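PDB 3LM3: DUF3863 domain-containing protein from Parabacteroides distasonis, which is of unknown function but may act as a glycoside hydrolase or deacetylase. Local coordinates for residues N165-H170 and F209-N214; P191-T196 and L328-Y333; E121-E126 and A154-Y159; R143-M148 and F322-E327. All coordinates share one frame; numbering follows the deposited sequence.

Contact 1: N165-H170 and F209-N214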
# COMPACT_ATOMS: atom_id res chain seq x y z
N ASN A 165 -7.63 10.15 17.50
CA ASN A 165 -8.70 10.52 16.60
C ASN A 165 -8.22 10.61 15.15
O ASN A 165 -8.57 11.54 14.39
CB ASN A 165 -9.34 11.85 17.08
CG ASN A 165 -10.67 12.13 16.43
OD1 ASN A 165 -11.43 11.22 16.06
ND2 ASN A 165 -11.00 13.41 16.32
N ILE A 166 -7.40 9.62 14.75
CA ILE A 166 -6.92 9.47 13.37
C ILE A 166 -7.44 8.14 12.89
O ILE A 166 -7.27 7.14 13.56
CB ILE A 166 -5.40 9.56 13.28
CG1 ILE A 166 -4.96 11.01 13.51
CG2 ILE A 166 -4.91 8.99 11.92
CD1 ILE A 166 -3.45 11.18 13.69
N HIS A 167 -8.15 8.16 11.76
CA HIS A 167 -8.98 7.04 11.35
C HIS A 167 -8.58 6.47 9.99
O HIS A 167 -9.35 5.74 9.38
CB HIS A 167 -10.47 7.42 11.36
CG HIS A 167 -10.94 7.85 12.71
ND1 HIS A 167 -11.28 6.96 13.70
CD2 HIS A 167 -11.08 9.09 13.25
CE1 HIS A 167 -11.64 7.63 14.79
NE2 HIS A 167 -11.48 8.92 14.56
N VAL A 168 -7.36 6.79 9.55
CA VAL A 168 -6.79 6.19 8.35
C VAL A 168 -5.34 5.84 8.64
O VAL A 168 -4.62 6.63 9.28
CB VAL A 168 -6.85 7.16 7.16
CG1 VAL A 168 -6.26 6.51 5.86
CG2 VAL A 168 -8.27 7.65 6.96
N ALA A 169 -4.87 4.69 8.18
CA ALA A 169 -3.45 4.42 8.19
C ALA A 169 -3.06 3.56 7.01
O ALA A 169 -3.78 2.63 6.64
CB ALA A 169 -2.98 3.74 9.50
N HIS A 170 -1.89 3.83 6.43
CA HIS A 170 -1.25 2.85 5.57
C HIS A 170 -0.63 1.83 6.50
O HIS A 170 0.36 2.12 7.18
CB HIS A 170 -0.21 3.49 4.65
CG HIS A 170 0.82 2.54 4.14
ND1 HIS A 170 0.51 1.34 3.53
CD2 HIS A 170 2.17 2.59 4.22
CE1 HIS A 170 1.65 0.71 3.26
NE2 HIS A 170 2.67 1.44 3.67
N PHE A 209 -14.14 -4.57 16.24
CA PHE A 209 -14.08 -3.48 15.27
C PHE A 209 -13.03 -2.45 15.68
O PHE A 209 -12.94 -2.05 16.87
CB PHE A 209 -15.44 -2.80 15.15
CG PHE A 209 -15.58 -1.87 13.96
CD1 PHE A 209 -15.76 -2.39 12.67
CD2 PHE A 209 -15.52 -0.50 14.13
CE1 PHE A 209 -15.91 -1.54 11.58
CE2 PHE A 209 -15.65 0.36 13.03
CZ PHE A 209 -15.85 -0.16 11.77
N ILE A 210 -12.23 -2.00 14.72
CA ILE A 210 -11.38 -0.82 14.91
C ILE A 210 -11.77 0.21 13.84
O ILE A 210 -11.78 -0.10 12.64
CB ILE A 210 -9.89 -1.18 14.69
CG1 ILE A 210 -9.41 -2.21 15.72
CG2 ILE A 210 -9.01 0.08 14.72
CD1 ILE A 210 -8.04 -2.79 15.40
N ASP A 211 -12.09 1.43 14.27
CA ASP A 211 -12.52 2.51 13.36
C ASP A 211 -11.29 3.19 12.76
O ASP A 211 -11.03 4.37 12.98
CB ASP A 211 -13.44 3.48 14.11
CG ASP A 211 -14.08 4.51 13.20
OD1 ASP A 211 -14.07 4.36 11.97
OD2 ASP A 211 -14.61 5.50 13.74
N CYS A 212 -10.53 2.44 11.96
CA CYS A 212 -9.41 2.96 11.24
C CYS A 212 -9.39 2.23 9.91
O CYS A 212 -9.45 1.00 9.86
CB CYS A 212 -8.12 2.70 12.01
SG CYS A 212 -6.67 3.57 11.29
N VAL A 213 -9.32 2.99 8.85
CA VAL A 213 -9.28 2.42 7.50
C VAL A 213 -7.84 2.02 7.22
O VAL A 213 -6.90 2.82 7.33
CB VAL A 213 -9.71 3.47 6.46
CG1 VAL A 213 -9.70 2.86 5.04
CG2 VAL A 213 -11.08 4.03 6.79
N ASN A 214 -7.64 0.77 6.84
CA ASN A 214 -6.31 0.24 6.57
C ASN A 214 -6.05 0.25 5.05
O ASN A 214 -6.75 -0.42 4.30
CB ASN A 214 -6.13 -1.18 7.15
CG ASN A 214 -4.69 -1.58 7.22
OD1 ASN A 214 -3.83 -0.84 6.78
ND2 ASN A 214 -4.39 -2.76 7.81
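Val168 and Ala169 run beside Val213 and Asn214 as the parallel pairing of strands 168-172 and 213-216 begins, and this end is buried and close-packed. Val213 is bonded through both its backbone groups: its N donates to His167 O at 2.8 Å, and its O receives Ala169 N at 2.9 Å. The valines fill the sheet face covered by helix 322-332. Ala169 points to the other face, where its CB meets Cys212 SG at 4.1 Å; a methyl is small enough to accept Leu157 and Leu160 of helix 154-163 there as well.

Toward the loops the contact becomes more open, and His167 and Asp211 are partly exposed. The His167 ring presents its ND1 edge to the backbone of Asp211, and ND1 donates to Asp211 O at 2.7 Å, nearly in the ring plane. NE2 donates to Asn165 OD1 at 2.7 Å. The Asp211 carboxylate makes no bond to the ring, its OD2 lying 3.6 Å from ND1, and pairs instead with Arg330. Histidine suits this place because it offers an N-H at each of two ring edges: two carbonyl oxygens grip them, and the imidazole is thereby fixed in rotation.

Contact 2: P191-T196 and L328-Y333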
# COMPACT_ATOMS: atom_id res chain seq x y z
N PRO A 191 -9.54 -1.03 0.73
CA PRO A 191 -9.64 -0.58 2.12
C PRO A 191 -10.58 -1.42 2.96
O PRO A 191 -11.58 -1.95 2.46
CB PRO A 191 -10.17 0.84 2.00
CG PRO A 191 -9.65 1.27 0.64
CD PRO A 191 -9.85 0.06 -0.22
N PHE A 192 -10.23 -1.58 4.23
CA PHE A 192 -11.06 -2.32 5.18
C PHE A 192 -10.82 -1.82 6.59
O PHE A 192 -9.80 -1.18 6.86
CB PHE A 192 -10.79 -3.83 5.11
CG PHE A 192 -9.36 -4.23 5.48
CD1 PHE A 192 -8.34 -4.09 4.56
CD2 PHE A 192 -9.05 -4.74 6.74
CE1 PHE A 192 -7.04 -4.45 4.87
CE2 PHE A 192 -7.73 -5.08 7.06
CZ PHE A 192 -6.74 -4.93 6.14
N TYR A 193 -11.76 -2.12 7.49
CA TYR A 193 -11.57 -1.90 8.94
C TYR A 193 -10.94 -3.16 9.54
O TYR A 193 -11.51 -4.25 9.42
CB TYR A 193 -12.91 -1.61 9.59
CG TYR A 193 -13.61 -0.34 9.16
CD1 TYR A 193 -13.21 0.89 9.62
CD2 TYR A 193 -14.73 -0.40 8.36
CE1 TYR A 193 -13.89 2.03 9.29
CE2 TYR A 193 -15.41 0.77 7.99
CZ TYR A 193 -15.02 1.96 8.49
OH TYR A 193 -15.67 3.16 8.16
N PRO A 194 -9.77 -3.03 10.17
CA PRO A 194 -9.10 -4.20 10.71
C PRO A 194 -9.74 -4.70 12.02
O PRO A 194 -10.42 -3.95 12.73
CB PRO A 194 -7.68 -3.70 10.95
CG PRO A 194 -7.90 -2.22 11.32
CD PRO A 194 -9.01 -1.79 10.43
N SER A 195 -9.51 -5.97 12.28
CA SER A 195 -9.89 -6.62 13.53
C SER A 195 -8.88 -6.37 14.65
O SER A 195 -7.67 -6.31 14.41
CB SER A 195 -9.91 -8.12 13.26
OG SER A 195 -10.28 -8.89 14.39
N THR A 196 -9.37 -6.30 15.89
CA THR A 196 -8.48 -6.28 17.04
C THR A 196 -7.58 -7.54 17.09
O THR A 196 -6.51 -7.51 17.70
CB THR A 196 -9.29 -6.15 18.35
OG1 THR A 196 -10.29 -7.14 18.41
CG2 THR A 196 -9.95 -4.75 18.45
N LEU A 328 -12.65 9.64 2.63
CA LEU A 328 -13.72 9.46 1.65
C LEU A 328 -14.31 8.05 1.71
O LEU A 328 -15.53 7.87 1.66
CB LEU A 328 -13.24 9.74 0.21
CG LEU A 328 -13.05 11.19 -0.16
CD1 LEU A 328 -12.29 11.31 -1.48
CD2 LEU A 328 -14.43 11.92 -0.21
N TRP A 329 -13.45 7.05 1.87
CA TRP A 329 -13.90 5.67 1.98
C TRP A 329 -14.75 5.49 3.24
O TRP A 329 -15.85 4.94 3.19
CB TRP A 329 -12.72 4.70 1.91
CG TRP A 329 -13.12 3.28 1.85
CD1 TRP A 329 -13.28 2.52 0.73
CD2 TRP A 329 -13.36 2.40 2.95
NE1 TRP A 329 -13.64 1.24 1.06
CE2 TRP A 329 -13.69 1.14 2.43
CE3 TRP A 329 -13.34 2.57 4.34
CZ2 TRP A 329 -13.99 0.04 3.25
CZ3 TRP A 329 -13.62 1.49 5.15
CH2 TRP A 329 -13.94 0.24 4.60
N ARG A 330 -14.26 6.01 4.35
CA ARG A 330 -14.92 5.89 5.66
C ARG A 330 -16.27 6.61 5.67
O ARG A 330 -17.17 6.21 6.42
CB ARG A 330 -13.97 6.50 6.70
CG ARG A 330 -14.47 6.50 8.13
CD ARG A 330 -13.27 6.68 9.10
NE ARG A 330 -13.73 6.83 10.48
CZ ARG A 330 -14.02 7.97 11.09
NH1 ARG A 330 -13.85 9.16 10.51
NH2 ARG A 330 -14.46 7.93 12.35
N LYS A 331 -16.42 7.65 4.87
CA LYS A 331 -17.70 8.34 4.76
C LYS A 331 -18.78 7.44 4.15
O LYS A 331 -19.96 7.54 4.53
CB LYS A 331 -17.52 9.63 3.96
CG LYS A 331 -18.75 10.49 3.84
CD LYS A 331 -18.38 11.95 3.59
CE LYS A 331 -17.75 12.15 2.23
NZ LYS A 331 -17.84 13.58 1.78
N GLN A 332 -18.38 6.58 3.23
CA GLN A 332 -19.31 5.73 2.48
C GLN A 332 -19.50 4.35 3.11
O GLN A 332 -20.61 3.82 3.13
CB GLN A 332 -18.80 5.58 1.04
CG GLN A 332 -19.68 4.74 0.13
CD GLN A 332 -21.01 5.39 -0.15
OE1 GLN A 332 -21.16 6.60 -0.06
NE2 GLN A 332 -22.01 4.58 -0.50
N TYR A 333 -18.42 3.77 3.63
CA TYR A 333 -18.42 2.39 4.11
C TYR A 333 -18.26 2.42 5.62
O TYR A 333 -17.25 2.93 6.11
CB TYR A 333 -17.24 1.61 3.48
CG TYR A 333 -17.31 1.51 1.96
CD1 TYR A 333 -17.99 0.45 1.37
CD2 TYR A 333 -16.75 2.46 1.13
CE1 TYR A 333 -18.10 0.36 -0.03
CE2 TYR A 333 -16.86 2.38 -0.27
CZ TYR A 333 -17.54 1.32 -0.82
OH TYR A 333 -17.66 1.23 -2.19
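Pro191 sets its CB over one face of the Trp329 indole: this atom stands 3.5 Å from the centroid of the five-membered ring, only 7° off the ring normal, in a CH-pi contact. On the opposite face of the indole sits CB of Tyr333, so the ring system is sandwiched between two aliphatic groups. A proline suits this place because its rigid ring offers C-H groups to an aromatic face. Trp329 has CG anti to its backbone N (chi1 -173°), leading from the helix toward residues 191-193.

Tyr193 meets the same indole obliquely, the planes of its ring and the six-membered ring being 58° apart and the centroids 5.1 Å apart. CZ3 of Trp329 lies over one face of the tyrosine ring, near its rim, and comes within 3.4 Å of Tyr193 CE2. Beyond the ring, Tyr193 OH donates to Tyr333 O at 2.6 Å, in the plane of that carbonyl, while passing Arg330 CG at 3.5 Å. The Arg330 side chain crosses the tyrosine at about a right angle and carries its guanidinium on to Asp211 and Glu327.

Tyr341 OH links the two segments from outside, bonding to both Trp329 NE1 and Pro191 O. The chemistry is thus mainly aromatic and aliphatic, with a phenol hydroxyl supplying a buried backbone carbonyl just past the end of helix 322-332 with a donor.

Contact 3: E121-E126 and A154-Y159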
# COMPACT_ATOMS: atom_id res chain seq x y z
N GLU A 121 3.42 -0.70 22.62
CA GLU A 121 3.33 0.53 23.41
C GLU A 121 4.33 1.57 22.95
O GLU A 121 4.05 2.76 23.01
CB GLU A 121 3.53 0.25 24.91
CG GLU A 121 2.39 -0.51 25.57
N ARG A 122 5.51 1.13 22.50
CA ARG A 122 6.52 2.05 21.99
C ARG A 122 6.10 2.67 20.65
O ARG A 122 6.28 3.87 20.44
CB ARG A 122 7.87 1.34 21.85
CG ARG A 122 8.94 2.25 21.24
CD ARG A 122 10.31 1.65 21.43
NE ARG A 122 11.31 2.48 20.79
CZ ARG A 122 12.61 2.20 20.78
NH1 ARG A 122 13.06 1.10 21.37
NH2 ARG A 122 13.46 3.03 20.21
N VAL A 123 5.58 1.85 19.73
CA VAL A 123 5.05 2.38 18.50
C VAL A 123 4.00 3.43 18.81
O VAL A 123 4.02 4.52 18.23
CB VAL A 123 4.51 1.29 17.57
CG1 VAL A 123 3.91 1.89 16.29
CG2 VAL A 123 5.60 0.25 17.21
N ASN A 124 3.07 3.12 19.71
CA ASN A 124 2.00 4.07 20.01
C ASN A 124 2.57 5.39 20.56
O ASN A 124 2.18 6.49 20.12
CB ASN A 124 1.00 3.49 21.02
CG ASN A 124 0.23 2.31 20.45
OD1 ASN A 124 0.23 2.09 19.24
ND2 ASN A 124 -0.39 1.52 21.33
N ARG A 125 3.49 5.28 21.50
CA ARG A 125 4.09 6.44 22.13
C ARG A 125 4.80 7.31 21.10
O ARG A 125 4.67 8.53 21.11
CB ARG A 125 5.05 6.02 23.24
CG ARG A 125 5.80 7.16 23.86
CD ARG A 125 6.63 6.70 25.05
NE ARG A 125 7.66 5.72 24.66
CZ ARG A 125 7.68 4.42 24.95
NH1 ARG A 125 6.72 3.83 25.64
NH2 ARG A 125 8.68 3.67 24.51
N GLU A 126 5.57 6.68 20.21
CA GLU A 126 6.34 7.43 19.23
C GLU A 126 5.46 8.01 18.13
O GLU A 126 5.72 9.13 17.68
CB GLU A 126 7.49 6.57 18.69
CG GLU A 126 8.49 6.26 19.81
CD GLU A 126 9.74 5.52 19.39
OE1 GLU A 126 9.89 5.23 18.19
OE2 GLU A 126 10.57 5.23 20.29
N ALA A 154 -2.60 -4.32 14.97
CA ALA A 154 -3.98 -3.95 15.26
C ALA A 154 -4.04 -2.97 16.43
O ALA A 154 -4.83 -2.01 16.41
CB ALA A 154 -4.82 -5.21 15.55
N ASP A 155 -3.22 -3.21 17.44
CA ASP A 155 -3.25 -2.32 18.59
C ASP A 155 -2.83 -0.89 18.24
O ASP A 155 -3.34 0.10 18.79
CB ASP A 155 -2.37 -2.84 19.72
CG ASP A 155 -2.45 -1.99 20.94
OD1 ASP A 155 -3.49 -2.05 21.60
OD2 ASP A 155 -1.49 -1.24 21.21
N ASN A 156 -1.89 -0.75 17.30
CA ASN A 156 -1.46 0.57 16.86
C ASN A 156 -2.63 1.31 16.17
O ASN A 156 -2.79 2.52 16.28
CB ASN A 156 -0.29 0.49 15.89
CG ASN A 156 0.96 -0.18 16.43
OD1 ASN A 156 1.71 -0.76 15.63
ND2 ASN A 156 1.24 -0.07 17.72
N LEU A 157 -3.40 0.56 15.39
CA LEU A 157 -4.54 1.15 14.68
C LEU A 157 -5.67 1.55 15.62
O LEU A 157 -6.27 2.62 15.49
CB LEU A 157 -4.99 0.18 13.59
CG LEU A 157 -3.89 -0.23 12.63
CD1 LEU A 157 -4.38 -1.27 11.62
CD2 LEU A 157 -3.34 0.99 11.92
N ARG A 158 -5.96 0.69 16.59
CA ARG A 158 -6.87 0.98 17.71
C ARG A 158 -6.46 2.27 18.40
O ARG A 158 -7.27 3.15 18.69
CB ARG A 158 -6.75 -0.20 18.69
CG ARG A 158 -7.53 -0.11 19.97
CD ARG A 158 -6.84 0.71 21.05
NE ARG A 158 -5.46 0.34 21.47
CZ ARG A 158 -4.81 1.07 22.38
NH1 ARG A 158 -5.40 2.17 22.86
NH2 ARG A 158 -3.58 0.74 22.80
N TYR A 159 -5.18 2.35 18.73
CA TYR A 159 -4.65 3.51 19.42
C TYR A 159 -4.83 4.80 18.60
O TYR A 159 -5.23 5.84 19.12
CB TYR A 159 -3.17 3.27 19.75
CG TYR A 159 -2.46 4.41 20.44
CD1 TYR A 159 -1.82 5.40 19.70
CD2 TYR A 159 -2.43 4.47 21.82
CE1 TYR A 159 -1.16 6.44 20.34
CE2 TYR A 159 -1.77 5.48 22.47
CZ TYR A 159 -1.14 6.48 21.73
OH TYR A 159 -0.46 7.49 22.42
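Two helices packed side by side on the outside of what appears to be an alpha/beta barrel, 120-138 and 154-163, meet here by a knob-into-hole contact. Their short axis segments approach to 9.4 Å and cross at -33°. The knob is Asn124, seated among Asp155, Asn156, Arg158 and Tyr159. Its CB stands 3.4 Å from the centroid of the Tyr159 ring, directly over its centre; from there the amide runs back over the ring's root, Asn124 CG 3.4 Å from Tyr159 CG, with the planes only 5° apart. A flat, compact amide can stack in this way and still use its polar atoms at the sides.

Asn124 OD1 accepts from Asn156 ND2 at 2.8 Å, the donor standing above the carbonyl plane and the two amides being almost perpendicular. On its other branch, Asn124 ND2 donates to Asp155 OD2 at 3.0 Å, on the syn side. Asp155 and Arg158 each have two conformers; in those described, Arg158 NE and NH2 both reach Asp155 OD1, side-on. Val123 CG1 packs on Asn156 OD1 at 3.5 Å, and that oxygen has a bond to Ser153 N.

An alanine in place of Tyr159 would probably take away the ring on which Asn124 CB and its amide stack, and leave Ser128 without its hydroxyl partner. Helices that flank one intervening strand, here 146-148, commonly pack as near-parallel neighbours in the outer layer of alpha/beta barrels.

Contact 4: R143-M148 and F322-E327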
# COMPACT_ATOMS: atom_id res chain seq x y z
N ARG A 143 -3.58 18.52 12.17
CA ARG A 143 -3.34 17.12 12.46
C ARG A 143 -3.48 16.34 11.16
O ARG A 143 -4.39 16.60 10.38
CB ARG A 143 -4.32 16.61 13.49
CG ARG A 143 -4.19 17.30 14.84
CD ARG A 143 -5.22 16.85 15.81
NE ARG A 143 -5.06 15.44 16.13
CZ ARG A 143 -4.19 14.96 16.98
NH1 ARG A 143 -3.34 15.76 17.62
NH2 ARG A 143 -4.16 13.65 17.18
N PRO A 144 -2.58 15.37 10.92
CA PRO A 144 -2.73 14.58 9.71
C PRO A 144 -3.99 13.70 9.77
O PRO A 144 -4.49 13.42 10.86
CB PRO A 144 -1.44 13.76 9.70
CG PRO A 144 -1.13 13.55 11.10
CD PRO A 144 -1.48 14.89 11.76
N GLN A 145 -4.48 13.27 8.62
CA GLN A 145 -5.63 12.36 8.57
C GLN A 145 -5.19 10.90 8.49
O GLN A 145 -6.02 10.02 8.66
CB GLN A 145 -6.52 12.70 7.38
CG GLN A 145 -7.25 14.02 7.54
CD GLN A 145 -8.08 14.35 6.33
OE1 GLN A 145 -7.53 14.53 5.24
NE2 GLN A 145 -9.40 14.44 6.50
N SER A 146 -3.89 10.63 8.27
CA SER A 146 -3.37 9.26 8.20
C SER A 146 -1.99 9.21 8.84
O SER A 146 -1.39 10.29 9.10
CB SER A 146 -3.24 8.80 6.74
OG SER A 146 -2.22 9.49 6.06
N ILE A 147 -1.53 7.99 9.10
CA ILE A 147 -0.14 7.67 9.41
C ILE A 147 0.35 6.69 8.35
O ILE A 147 -0.38 5.77 7.98
CB ILE A 147 -0.02 7.01 10.81
CG1 ILE A 147 -0.44 8.00 11.89
CG2 ILE A 147 1.40 6.46 11.09
CD1 ILE A 147 0.57 9.13 12.22
N MSE A 148 1.58 6.86 7.89
CA MSE A 148 2.20 5.99 6.88
C MSE A 148 3.00 4.91 7.58
O MSE A 148 4.22 4.99 7.68
CB MSE A 148 3.09 6.78 5.92
CG MSE A 148 2.36 7.88 5.14
SE MSE A 148 0.83 7.27 4.05
CE MSE A 148 1.78 6.12 2.82
N PHE A 322 -3.30 10.37 1.12
CA PHE A 322 -3.73 9.11 1.73
C PHE A 322 -4.86 9.34 2.71
O PHE A 322 -5.85 8.63 2.70
CB PHE A 322 -2.54 8.39 2.40
CG PHE A 322 -1.77 7.45 1.48
CD1 PHE A 322 -0.82 7.93 0.61
CD2 PHE A 322 -2.03 6.08 1.49
CE1 PHE A 322 -0.11 7.08 -0.23
CE2 PHE A 322 -1.32 5.21 0.65
CZ PHE A 322 -0.37 5.72 -0.21
N GLY A 323 -4.69 10.32 3.60
CA GLY A 323 -5.69 10.60 4.61
C GLY A 323 -7.02 11.01 4.01
O GLY A 323 -8.09 10.60 4.48
N GLU A 324 -7.01 11.86 2.98
CA GLU A 324 -8.27 12.32 2.35
C GLU A 324 -9.00 11.14 1.75
O GLU A 324 -10.23 11.00 1.87
CB GLU A 324 -8.00 13.30 1.20
CG GLU A 324 -7.78 14.69 1.52
CD GLU A 324 -7.70 15.39 0.16
OE1 GLU A 324 -6.61 15.37 -0.43
OE2 GLU A 324 -8.74 15.81 -0.39
N PHE A 325 -8.28 10.28 1.04
CA PHE A 325 -8.90 9.14 0.40
C PHE A 325 -9.49 8.20 1.45
O PHE A 325 -10.62 7.74 1.31
CB PHE A 325 -7.91 8.37 -0.49
CG PHE A 325 -8.49 7.10 -1.02
CD1 PHE A 325 -9.49 7.12 -1.99
CD2 PHE A 325 -8.12 5.87 -0.48
CE1 PHE A 325 -10.12 5.93 -2.39
CE2 PHE A 325 -8.72 4.71 -0.85
CZ PHE A 325 -9.71 4.71 -1.84
N GLY A 326 -8.73 7.89 2.50
CA GLY A 326 -9.26 7.02 3.55
C GLY A 326 -10.52 7.58 4.17
O GLY A 326 -11.45 6.83 4.46
N GLU A 327 -10.57 8.89 4.37
CA GLU A 327 -11.79 9.49 4.94
C GLU A 327 -12.93 9.51 3.94
O GLU A 327 -14.07 9.34 4.36
CB GLU A 327 -11.55 10.87 5.53
CG GLU A 327 -10.70 10.84 6.81
CD GLU A 327 -11.40 10.20 7.99
OE1 GLU A 327 -12.64 9.98 7.99
OE2 GLU A 327 -10.69 9.89 8.95
O HOH W 1 -8.34 10.43 9.97
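Torsions of -58° at chi2 and -63° at chi3 bend Met148, a selenomethionine introduced for the structure determination, so that SE and then CE come over Phe322. The result is a Met-aromatic contact between strand 146-148 and helix 322-332 in what appears to be a barrel-like alpha/beta fold. CE stands 3.6 Å from the centroid of the Phe322 ring, over its centre in a CH-pi contact, while SE lies nearer the root of the ring, 3.7 Å from Phe322 CG. The two side chains cross at about a right angle. A flexible, polarisable chain can mould itself to a flat aromatic face, which suits this place. An alanine instead of Phe322 would probably leave the SE and CE of Met148 without their aromatic support and open a gap beside Thr24 and Cys26 of strand 21-29.

At the start of the helix the backbones come closest at Gln145 and Gly323, whose CA atoms are 4.3 Å apart. Gly323 CA lies 3.6 Å from Gln145 CB, and a CB on the glycine would clash with that atom, so a residue without a side chain fits best. Ser146 OG also faces this first helical turn; its weak bond goes to Glu105 OE1, which accepts from Gly323 N too. The extended Gln145 chain reaches toward the helix, crossing the Glu327 side chain at a slant, with NE2 3.8 Å from Glu327 CG.

Glu327 divides its carboxylate: OE1 pairs with Arg330, and OE2 accepts a hydrogen bond from a water at 2.6 Å, which also donates to Gln145 O at 2.7 Å.

How the contacts relate
Contacts 2 and 4 both use helix 322-332, and contact 1 lies in the short parallel sheet against it. Contact 1 joins two strands of that sheet, contact 4 brings in the third through His170 N and Ile147 O (2.9 Å), and contact 2 is tied to contact 1 by the Asp211 OD2 to Arg330 NH2 salt bridge of 2.8 Å. The centres of contacts 1 and 2 are about 7 Å apart. Contact 3 belongs to the outer helical layer: Leu157 CD2 reaches Ala169 CB at 3.7 Å, but the nearest atoms of contacts 3 and 4 are about 7 Å apart. No active site is established here; a bound PEG fragment lies about 4 Å from the Tyr333 side chain.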